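Local coordinates for protein beta-1,4-mannanase (Bacillus subtilis, PDB 2QHA) that probably hydrolyses internal beta-1,4-mannosidic linkages in mannans, galactomannans and glucomannans, as a zinc-binding member of glycosyl hydrolase family 26, at residues A[152-157]-A[208-213]; A[244-249]-A[279-284]. All blocks are in the same frame, centred on the assembly; numbering follows the deposited sequence.

Contact 1 (A[152-157]-A[208-213]); sequences ELENQG and LDHLIW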
# COMPACT_ATOMS: atom_id res chain seq x y z
N GLU A 152 -4.47 -16.94 5.32
CA GLU A 152 -4.72 -16.95 6.77
C GLU A 152 -5.68 -15.82 7.18
O GLU A 152 -6.58 -16.02 8.01
CB GLU A 152 -3.40 -16.83 7.53
CG GLU A 152 -3.55 -16.92 9.04
CD GLU A 152 -2.22 -16.85 9.79
OE1 GLU A 152 -1.17 -16.53 9.16
OE2 GLU A 152 -2.23 -17.13 11.02
N LEU A 153 -5.49 -14.64 6.58
CA LEU A 153 -6.36 -13.50 6.86
C LEU A 153 -7.75 -13.71 6.24
O LEU A 153 -8.76 -13.35 6.86
CB LEU A 153 -5.72 -12.19 6.38
CG LEU A 153 -4.29 -11.94 6.91
CD1 LEU A 153 -3.67 -10.75 6.19
CD2 LEU A 153 -4.23 -11.74 8.40
N GLU A 154 -7.78 -14.30 5.04
CA GLU A 154 -9.05 -14.57 4.34
C GLU A 154 -9.91 -15.52 5.17
O GLU A 154 -11.12 -15.35 5.23
CB GLU A 154 -8.80 -15.14 2.94
CG GLU A 154 -10.02 -15.13 2.00
CD GLU A 154 -10.93 -16.37 2.13
OE1 GLU A 154 -10.61 -17.29 2.90
OE2 GLU A 154 -11.98 -16.40 1.45
N ASN A 155 -9.28 -16.51 5.81
CA ASN A 155 -10.00 -17.47 6.66
C ASN A 155 -10.84 -16.80 7.73
O ASN A 155 -11.89 -17.32 8.13
CB ASN A 155 -9.02 -18.42 7.36
CG ASN A 155 -8.34 -19.38 6.41
OD1 ASN A 155 -8.80 -19.59 5.29
ND2 ASN A 155 -7.24 -19.96 6.86
N GLN A 156 -10.36 -15.66 8.21
CA GLN A 156 -11.04 -14.90 9.27
C GLN A 156 -11.85 -13.71 8.73
O GLN A 156 -12.37 -12.91 9.51
CB GLN A 156 -10.02 -14.43 10.31
CG GLN A 156 -9.17 -15.56 10.92
CD GLN A 156 -10.00 -16.70 11.48
OE1 GLN A 156 -11.04 -16.49 12.12
NE2 GLN A 156 -9.54 -17.93 11.27
N GLY A 157 -11.96 -13.61 7.41
CA GLY A 157 -12.76 -12.55 6.79
C GLY A 157 -12.17 -11.16 6.95
O GLY A 157 -12.89 -10.17 6.89
N LEU A 208 -8.40 -15.61 -3.57
CA LEU A 208 -8.31 -14.67 -2.46
C LEU A 208 -9.28 -13.52 -2.67
O LEU A 208 -9.08 -12.67 -3.55
CB LEU A 208 -6.88 -14.17 -2.28
CG LEU A 208 -5.88 -15.28 -1.92
CD1 LEU A 208 -4.45 -14.75 -1.99
CD2 LEU A 208 -6.15 -15.86 -0.54
N ASP A 209 -10.34 -13.51 -1.86
CA ASP A 209 -11.49 -12.63 -2.08
C ASP A 209 -11.64 -11.55 -1.01
O ASP A 209 -12.71 -10.96 -0.85
CB ASP A 209 -12.77 -13.48 -2.20
CG ASP A 209 -12.95 -14.45 -1.05
OD1 ASP A 209 -12.16 -14.40 -0.09
OD2 ASP A 209 -13.90 -15.25 -1.11
N HIS A 210 -10.55 -11.29 -0.29
CA HIS A 210 -10.53 -10.30 0.79
C HIS A 210 -9.58 -9.14 0.50
O HIS A 210 -9.24 -8.37 1.40
CB HIS A 210 -10.14 -10.97 2.10
CG HIS A 210 -8.74 -11.51 2.09
ND1 HIS A 210 -8.21 -12.21 1.02
CD2 HIS A 210 -7.77 -11.48 3.04
CE1 HIS A 210 -6.97 -12.57 1.31
NE2 HIS A 210 -6.68 -12.13 2.53
N LEU A 211 -9.17 -9.00 -0.76
CA LEU A 211 -8.15 -8.02 -1.15
C LEU A 211 -8.74 -6.81 -1.86
O LEU A 211 -9.58 -6.94 -2.76
CB LEU A 211 -7.08 -8.66 -2.05
CG LEU A 211 -6.38 -9.91 -1.51
CD1 LEU A 211 -5.36 -10.49 -2.51
CD2 LEU A 211 -5.71 -9.61 -0.18
N ILE A 212 -8.26 -5.64 -1.43
CA ILE A 212 -8.54 -4.37 -2.07
C ILE A 212 -7.20 -3.94 -2.67
O ILE A 212 -6.21 -3.77 -1.95
CB ILE A 212 -9.04 -3.33 -1.03
CG1 ILE A 212 -10.44 -3.73 -0.53
CG2 ILE A 212 -9.02 -1.92 -1.63
CD1 ILE A 212 -10.93 -2.92 0.68
N TRP A 213 -7.19 -3.76 -4.00
CA TRP A 213 -5.96 -3.61 -4.76
C TRP A 213 -5.56 -2.16 -4.94
O TRP A 213 -6.35 -1.35 -5.40
CB TRP A 213 -6.11 -4.29 -6.12
CG TRP A 213 -6.19 -5.79 -5.99
CD1 TRP A 213 -7.27 -6.52 -5.59
CD2 TRP A 213 -5.12 -6.72 -6.22
NE1 TRP A 213 -6.95 -7.86 -5.55
CE2 TRP A 213 -5.64 -8.01 -5.93
CE3 TRP A 213 -3.79 -6.60 -6.63
CZ2 TRP A 213 -4.87 -9.17 -6.06
CZ3 TRP A 213 -3.02 -7.76 -6.76
CH2 TRP A 213 -3.57 -9.03 -6.47
O HOH W 1 -14.73 -16.39 1.12
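At the N-terminal end of a strand of the TIM barrel, His210 and Asp209, just ahead of strand 211-215, meet Glu154 in the last turn of helix 134-155. The imidazole of His210 lies flat against the start of the Glu154 side chain: CB of Glu154 sits over the middle of the ring, 3.5 Å from its centroid and 7° off the normal, a CH-pi contact. Leu211 CD2 lies over the opposite face, toward the rim, so the ring is sandwiched between two aliphatic groups. Leu153 adds its CB, 4.0 Å from His210 NE2.

Glu154 turns its CG away from the backbone N and then bends at chi2 (-87°), which carries the carboxylate past the imidazole to Asp209. There Glu154 OE2 comes within 2.5 Å of Asp209 OD1, the two carboxylates nearly coplanar, 21° apart. A water donates to both acids, at 2.8 Å from Glu154 OE2 and 2.6 Å from Asp209 OD2. The helix ends just beyond in a Schellman motif, with Gly157 at C-prime: Gly157 N bonds to Glu154 O at 2.9 Å, and its positive phi suits glycine. His210 NE2 makes a weak hydrogen bond to Leu150 O, one turn back in the same helix, whereas ND1 is buried without a partner in the model.

Two acid oxygens this close suggest that one of the two acids holds a proton and donates it to the other; that closeness would probably raise the apparent pKa of one of them and make the contact sensitive to pH.

Contact 2 (A[244-249]-A[279-284]); sequences QDAYSI and SLFINA
Tyr247 and Ala246, in the loop that follows strand 236-243 on the C-terminal side of the TIM barrel, pack against one side of helix 278-288 through Leu280, Phe281, Asn283 and Ala284. The phenol ring of Tyr247 reaches across the helix surface with one face on Ala284, whose CB stands 3.8 Å from the ring centroid and 11° off the normal, a CH-pi contact. With CG beside the backbone N and anti to the carbonyl carbon (chi1 -64°), the ring extends from the loop to the helix. Its CE2 lies 4.1 Å from Leu280 CB, the two side chains crossing at about a right angle, and the hydroxyl arrives beside the side chain of Asn283.

Ala246 fills the space between loop and helix more deeply. Its CB touches Ala284 CB at 3.8 Å and approaches Phe281 CD1, at the edge of that ring, at 4.3 Å. The Phe281 ring itself turns inward, CG anti to its backbone N (chi1 177°), and meets Phe264 of the barrel edge-to-face; its side chain is about 9 Å from that of Glu266, the predicted nucleophile.

The loop is shaped by Asp245, whose two carboxylate oxygens each accept a bond. OD1 takes Tyr247 N at 3.0 Å in an Asx turn, and OD2 takes Ser248 OG at 2.7 Å; both donors stand well above the carboxylate plane. Beyond the two segments, Tyr289 OH bonds to Ala246 O and Arg288 NE to Tyr247 O.

Replacing Tyr247 by an alanine would probably uncover the Ala284 methyl and leave a gap beside Leu280. Across this interface the attraction is chiefly apolar, small methyls allowing close approach, while polar grip on the loop comes from its own aspartate and from the residues at the helix end.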
# COMPACT_ATOMS: atom_id res chain seq x y z
N GLN A 244 9.30 17.77 1.26
CA GLN A 244 9.43 18.77 2.31
C GLN A 244 8.20 19.68 2.26
O GLN A 244 7.65 20.06 3.30
CB GLN A 244 10.71 19.60 2.13
CG GLN A 244 11.97 18.79 1.72
CD GLN A 244 12.13 18.65 0.21
OE1 GLN A 244 12.66 17.64 -0.27
NE2 GLN A 244 11.69 19.65 -0.54
N ASP A 245 7.76 20.01 1.04
CA ASP A 245 6.62 20.89 0.83
C ASP A 245 5.37 20.07 0.47
O ASP A 245 5.21 19.63 -0.67
CB ASP A 245 6.93 21.92 -0.26
CG ASP A 245 5.79 22.89 -0.50
OD1 ASP A 245 4.83 22.88 0.30
OD2 ASP A 245 5.87 23.67 -1.47
N ALA A 246 4.50 19.90 1.46
CA ALA A 246 3.25 19.14 1.31
C ALA A 246 2.33 19.70 0.23
O ALA A 246 1.51 18.97 -0.32
CB ALA A 246 2.51 19.06 2.64
N TYR A 247 2.48 20.99 -0.08
CA TYR A 247 1.55 21.66 -0.99
C TYR A 247 1.96 21.52 -2.45
O TYR A 247 1.22 21.91 -3.34
CB TYR A 247 1.42 23.15 -0.63
CG TYR A 247 0.81 23.37 0.74
CD1 TYR A 247 -0.55 23.65 0.88
CD2 TYR A 247 1.60 23.29 1.88
CE1 TYR A 247 -1.11 23.85 2.15
CE2 TYR A 247 1.05 23.49 3.14
CZ TYR A 247 -0.30 23.75 3.27
OH TYR A 247 -0.83 23.95 4.52
N SER A 248 3.14 20.95 -2.68
CA SER A 248 3.69 20.91 -4.03
C SER A 248 3.89 19.50 -4.57
O SER A 248 4.69 19.29 -5.49
CB SER A 248 5.01 21.68 -4.08
OG SER A 248 4.79 23.06 -3.84
N ILE A 249 3.15 18.55 -4.01
CA ILE A 249 3.23 17.16 -4.47
C ILE A 249 2.54 17.04 -5.83
O ILE A 249 1.43 17.54 -6.01
CB ILE A 249 2.57 16.19 -3.46
CG1 ILE A 249 3.19 16.36 -2.07
CG2 ILE A 249 2.67 14.74 -3.94
CD1 ILE A 249 2.36 15.75 -0.93
N SER A 279 1.24 19.01 10.52
CA SER A 279 0.09 19.91 10.47
C SER A 279 -0.11 20.47 9.06
O SER A 279 -1.24 20.69 8.63
CB SER A 279 0.22 21.07 11.46
OG SER A 279 -0.90 21.92 11.36
N LEU A 280 1.00 20.69 8.37
CA LEU A 280 0.96 21.22 7.01
C LEU A 280 0.47 20.17 6.03
O LEU A 280 -0.17 20.50 5.03
CB LEU A 280 2.34 21.73 6.59
CG LEU A 280 2.93 22.88 7.40
CD1 LEU A 280 4.41 23.02 7.10
CD2 LEU A 280 2.20 24.17 7.13
N PHE A 281 0.77 18.90 6.32
CA PHE A 281 0.29 17.81 5.48
C PHE A 281 -1.24 17.66 5.53
O PHE A 281 -1.89 17.58 4.48
CB PHE A 281 1.00 16.50 5.82
CG PHE A 281 0.49 15.32 5.04
CD1 PHE A 281 0.67 15.25 3.65
CD2 PHE A 281 -0.17 14.28 5.68
CE1 PHE A 281 0.21 14.17 2.93
CE2 PHE A 281 -0.63 13.18 4.96
CZ PHE A 281 -0.45 13.13 3.58
N ILE A 282 -1.83 17.64 6.72
CA ILE A 282 -3.28 17.55 6.79
C ILE A 282 -3.97 18.79 6.20
O ILE A 282 -5.00 18.69 5.55
CB ILE A 282 -3.81 17.15 8.21
CG1 ILE A 282 -5.30 16.80 8.19
CG2 ILE A 282 -3.55 18.24 9.24
CD1 ILE A 282 -5.67 15.59 7.32
N ASN A 283 -3.38 19.97 6.41
CA ASN A 283 -3.93 21.17 5.81
C ASN A 283 -3.83 21.14 4.29
O ASN A 283 -4.75 21.58 3.59
CB ASN A 283 -3.26 22.42 6.35
CG ASN A 283 -3.87 23.68 5.79
OD1 ASN A 283 -3.35 24.28 4.86
ND2 ASN A 283 -5.03 24.06 6.33
N ALA A 284 -2.73 20.60 3.77
CA ALA A 284 -2.56 20.46 2.33
C ALA A 284 -3.58 19.49 1.74
O ALA A 284 -4.09 19.72 0.64
CB ALA A 284 -1.14 20.05 1.98

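Following the chain from the N terminus, contact 1 comes first: 152-157 ends helix 134-155, the chain then runs through strand 160-163 and helix 185-205, and the loop closes when residues 208-213 return and enter strand 211-215. Contact 2 opens only after that, at the end of strand 236-243, and closes 30 residues later, once strand 262-269 has been made, on helix 278-288. The two are therefore in series, neither nested nor crossed. Their centres lie 33 Å apart, on opposite sides of the chain's centre. Contact 1 ties a helix to the N-terminal end of a barrel strand; contact 2 joins a loop at a strand's C-terminal end to an outer helix.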